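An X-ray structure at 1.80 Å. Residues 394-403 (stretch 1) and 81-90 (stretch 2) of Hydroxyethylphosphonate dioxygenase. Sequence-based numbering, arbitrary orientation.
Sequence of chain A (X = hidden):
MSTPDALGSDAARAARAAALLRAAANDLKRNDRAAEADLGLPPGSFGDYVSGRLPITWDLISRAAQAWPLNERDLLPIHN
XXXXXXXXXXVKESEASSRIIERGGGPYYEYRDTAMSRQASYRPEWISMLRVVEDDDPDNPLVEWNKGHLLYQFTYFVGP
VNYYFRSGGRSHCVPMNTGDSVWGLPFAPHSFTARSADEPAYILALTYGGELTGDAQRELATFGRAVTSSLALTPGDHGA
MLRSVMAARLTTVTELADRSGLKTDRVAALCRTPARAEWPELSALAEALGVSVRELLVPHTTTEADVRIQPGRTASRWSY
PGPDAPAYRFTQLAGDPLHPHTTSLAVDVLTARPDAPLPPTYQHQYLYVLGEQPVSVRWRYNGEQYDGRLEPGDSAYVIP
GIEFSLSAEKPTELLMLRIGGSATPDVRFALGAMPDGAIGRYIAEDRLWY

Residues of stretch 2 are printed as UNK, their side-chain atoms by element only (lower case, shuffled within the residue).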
# COMPACT_ATOMS: atom_id res chain seq x y z
N ASP A 394 -24.99 7.59 -18.51
CA ASP A 394 -24.80 6.49 -17.57
C ASP A 394 -23.30 6.28 -17.30
O ASP A 394 -22.44 6.68 -18.09
CB ASP A 394 -25.39 5.18 -18.12
CG ASP A 394 -26.91 5.13 -18.09
OD1 ASP A 394 -27.55 6.07 -17.59
OD2 ASP A 394 -27.46 4.12 -18.58
N SER A 395 -22.99 5.64 -16.18
CA SER A 395 -21.60 5.36 -15.85
C SER A 395 -21.49 3.93 -15.33
O SER A 395 -22.50 3.27 -15.05
CB SER A 395 -21.05 6.38 -14.84
OG SER A 395 -21.94 6.53 -13.73
N ALA A 396 -20.26 3.44 -15.20
CA ALA A 396 -20.07 2.10 -14.67
C ALA A 396 -18.76 2.03 -13.90
O ALA A 396 -17.82 2.79 -14.16
CB ALA A 396 -20.08 1.04 -15.78
N TYR A 397 -18.73 1.12 -12.94
CA TYR A 397 -17.54 0.79 -12.18
C TYR A 397 -17.19 -0.67 -12.45
O TYR A 397 -18.08 -1.52 -12.48
CB TYR A 397 -17.76 1.02 -10.68
CG TYR A 397 -16.68 0.33 -9.90
CD1 TYR A 397 -15.37 0.81 -9.93
CD2 TYR A 397 -16.95 -0.82 -9.18
CE1 TYR A 397 -14.37 0.17 -9.25
CE2 TYR A 397 -15.95 -1.47 -8.48
CZ TYR A 397 -14.67 -0.97 -8.51
OH TYR A 397 -13.67 -1.62 -7.83
N VAL A 398 -15.89 -0.95 -12.65
CA VAL A 398 -15.39 -2.29 -12.96
C VAL A 398 -14.24 -2.62 -12.02
O VAL A 398 -13.30 -1.83 -11.90
CB VAL A 398 -14.92 -2.39 -14.43
CG1 VAL A 398 -14.79 -3.87 -14.84
CG2 VAL A 398 -15.84 -1.61 -15.39
N ILE A 399 -14.30 -3.78 -11.37
CA ILE A 399 -13.22 -4.22 -10.50
C ILE A 399 -12.05 -4.69 -11.35
O ILE A 399 -12.23 -5.00 -12.55
CB ILE A 399 -13.66 -5.34 -9.53
CG1 ILE A 399 -13.90 -6.67 -10.27
CG2 ILE A 399 -14.85 -4.88 -8.70
CD1 ILE A 399 -14.15 -7.88 -9.30
N PRO A 400 -10.84 -4.77 -10.79
CA PRO A 400 -9.71 -5.35 -11.53
C PRO A 400 -10.02 -6.75 -12.04
O PRO A 400 -10.76 -7.51 -11.41
CB PRO A 400 -8.58 -5.38 -10.50
CG PRO A 400 -8.93 -4.31 -9.51
CD PRO A 400 -10.44 -4.30 -9.45
N GLY A 401 -9.43 -7.10 -13.18
CA GLY A 401 -9.44 -8.46 -13.67
C GLY A 401 -10.59 -8.82 -14.60
O GLY A 401 -10.61 -9.95 -15.11
N ILE A 402 -11.53 -7.92 -14.84
CA ILE A 402 -12.72 -8.26 -15.61
C ILE A 402 -12.43 -8.16 -17.10
O ILE A 402 -11.89 -7.15 -17.57
CB ILE A 402 -13.90 -7.35 -15.23
CG1 ILE A 402 -14.27 -7.52 -13.75
CG2 ILE A 402 -15.08 -7.59 -16.19
CD1 ILE A 402 -14.49 -8.97 -13.30
N GLU A 403 -12.81 -9.18 -17.85
CA GLU A 403 -12.76 -9.11 -19.31
C GLU A 403 -14.12 -8.65 -19.82
O GLU A 403 -15.13 -9.32 -19.58
CB GLU A 403 -12.40 -10.46 -19.92
CG GLU A 403 -12.24 -10.37 -21.44
CD GLU A 403 -12.21 -11.72 -22.13
OE1 GLU A 403 -13.23 -12.44 -22.06
OE2 GLU A 403 -11.18 -12.05 -22.75
N UNK A 81 -19.92 -4.15 -3.00
CA UNK A 81 -21.14 -3.61 -3.60
C UNK A 81 -21.13 -3.76 -5.12
O UNK A 81 -21.95 -3.13 -5.79
o UNK A 81 -20.03 -0.19 -2.88
o UNK A 81 -19.42 -1.60 -4.45
c UNK A 81 -21.35 -2.15 -3.17
c UNK A 81 -20.19 -1.25 -3.53
N UNK A 82 -20.23 -4.58 -5.67
CA UNK A 82 -20.14 -4.86 -7.10
C UNK A 82 -20.17 -6.37 -7.33
O UNK A 82 -19.19 -6.96 -7.82
o UNK A 82 -18.68 -2.93 -7.12
c UNK A 82 -18.87 -4.24 -7.68
c UNK A 82 -18.97 -4.11 -9.19
N UNK A 83 -21.27 -7.04 -6.97
CA UNK A 83 -21.27 -8.51 -6.94
C UNK A 83 -21.11 -9.17 -8.30
O UNK A 83 -20.67 -10.32 -8.36
c UNK A 83 -22.63 -8.86 -6.32
c UNK A 83 -23.49 -7.68 -6.63
c UNK A 83 -22.56 -6.49 -6.51
N UNK A 84 -21.47 -8.49 -9.40
CA UNK A 84 -21.26 -9.02 -10.74
C UNK A 84 -19.93 -8.59 -11.36
O UNK A 84 -19.65 -8.94 -12.51
c UNK A 84 -23.79 -9.06 -11.09
c UNK A 84 -24.95 -8.75 -12.02
n UNK A 84 -26.05 -9.49 -11.87
o UNK A 84 -24.87 -7.87 -12.87
c UNK A 84 -22.43 -8.61 -11.65
N UNK A 85 -19.09 -7.84 -10.62
CA UNK A 85 -17.80 -7.43 -11.10
C UNK A 85 -17.82 -6.15 -11.92
O UNK A 85 -16.77 -5.54 -12.13
N UNK A 86 -19.00 -5.75 -12.37
CA UNK A 86 -19.24 -4.49 -13.06
C UNK A 86 -20.60 -4.02 -12.59
O UNK A 86 -21.51 -4.83 -12.41
c UNK A 86 -20.71 -3.03 -15.81
c UNK A 86 -19.26 -3.43 -15.50
c UNK A 86 -19.20 -4.67 -14.59
c UNK A 86 -18.49 -3.65 -16.84
N UNK A 87 -20.74 -2.73 -12.33
CA UNK A 87 -22.04 -2.19 -11.96
C UNK A 87 -22.26 -0.86 -12.68
O UNK A 87 -21.35 -0.04 -12.77
n UNK A 87 -20.56 -0.17 -6.89
c UNK A 87 -23.66 -1.31 -8.50
n UNK A 87 -22.10 1.05 -8.07
c UNK A 87 -22.17 -2.00 -10.45
c UNK A 87 -21.69 -0.11 -7.58
n UNK A 87 -22.39 -1.23 -7.77
c UNK A 87 -23.48 -1.34 -10.03
N UNK A 88 -23.47 -0.67 -13.19
CA UNK A 88 -23.83 0.55 -13.89
C UNK A 88 -24.62 1.46 -12.96
O UNK A 88 -25.34 1.01 -12.07
c UNK A 88 -23.67 -2.15 -18.34
s UNK A 88 -24.93 -1.19 -17.52
c UNK A 88 -23.97 -0.73 -16.06
c UNK A 88 -24.66 0.25 -15.14
N UNK A 89 -24.48 2.76 -13.20
CA UNK A 89 -25.28 3.78 -12.55
C UNK A 89 -26.00 4.60 -13.62
O UNK A 89 -25.40 4.92 -14.65
c UNK A 89 -24.41 4.67 -11.68
c UNK A 89 -25.21 5.69 -10.88
c UNK A 89 -25.37 7.67 -9.02
s UNK A 89 -24.13 6.64 -9.82
N UNK A 90 -27.27 4.92 -13.38
CA UNK A 90 -28.09 5.56 -14.40
C UNK A 90 -28.17 7.07 -14.19
O UNK A 90 -28.10 7.57 -13.06
n UNK A 90 -29.01 1.47 -15.77
c UNK A 90 -29.60 3.46 -14.45
n UNK A 90 -28.53 -0.58 -16.71
c UNK A 90 -28.96 2.93 -15.72
c UNK A 90 -29.52 4.99 -14.39
c UNK A 90 -28.44 0.74 -16.73
n UNK A 90 -27.77 1.35 -17.70

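Position 81 has four side-chain atoms, two carbons with two oxygens on the second. This carboxylate keeps clear of stretch 1 and is Asp81.

Position 82 has one carbon carrying an oxygen and a second carbon, a branch at CB. The oxygen lies 3.4 Å from CE2 of Tyr397, at the ring edge near its plane, and CB is 4.2 Å from CG2 of Ile399. A hydroxyl and a methyl on one carbon give Thr82.

At position 83 three carbons close a ring onto the backbone nitrogen, far from stretch 1. This is Pro83, whose fixed phi suits the type I turn it enters.

Position 84 has three carbons in a row, the third carrying one oxygen and one nitrogen. It points away from stretch 1 and is Gln84.

Position 85 has no side-chain atoms, so it is Gly85. Its phi of 86° would jam a CB against the preceding carbonyl, and an ideal CB would also sit a tight 3.1 Å from CD1 of Ile402. Gly85 N closes the turn on Thr82 O at 2.9 Å, while Gly85 O accepts from Ile399 N at 3.1 Å.

Position 86 has four carbons, forked at the second, on the same sheet face as Ala396 and Val398. The fork identifies Leu86: its CD1 lies 3.6 Å from CG2 of Val398 and its CD2 4.1 Å from CB of Ala396.

Position 87 runs through three carbons and a nitrogen to a carbon with two more nitrogens, a guanidinium on the face shared with Tyr397. This is Arg87; its NH2 lies 4.3 Å from CD2 of Tyr397. Its NE donates to Asp81 O at 2.8 Å, and NH2 makes a salt bridge to Asp81 OD1 at 3.0 Å, weak as a hydrogen bond.

Position 88 is an unbranched chain of two carbons, sulfur and carbon, its second carbon 4.3 Å from CB of Ala396 and its end leading away: Met88.

Position 89 repeats that unbranched pattern on the other face, with CB 3.7 Å from OG of Ser395, and is Met89.

Position 90 again ends in a guanidinium, one of whose terminal nitrogens lies 2.9 Å from OD2 of Asp394. It is Arg90, and that nitrogen, NH1, forms a hydrogen-bonded salt bridge at the edge of the guanidinium.

The contact is first a backbone device. Antiparallel strands pair Ser395 with Met89 and Tyr397 with Arg87, each through two hydrogen bonds: Met89 N to Ser395 O at 2.8 Å, with Ser395 N to Met89 O, Arg87 N to Tyr397 O and Tyr397 N to Arg87 O all at 2.9 Å. Between them, close-packed alpha carbons let Ala396 CA approach Arg87 O at 3.1 Å. Side chains add aliphatic packing on the Leu86 face and a salt bridge at the Arg90 end; at the other end the turn closing at Gly85 contributes its backbone carbonyl.

Stretch 2, residues 81-90: DTPQGLRMMR
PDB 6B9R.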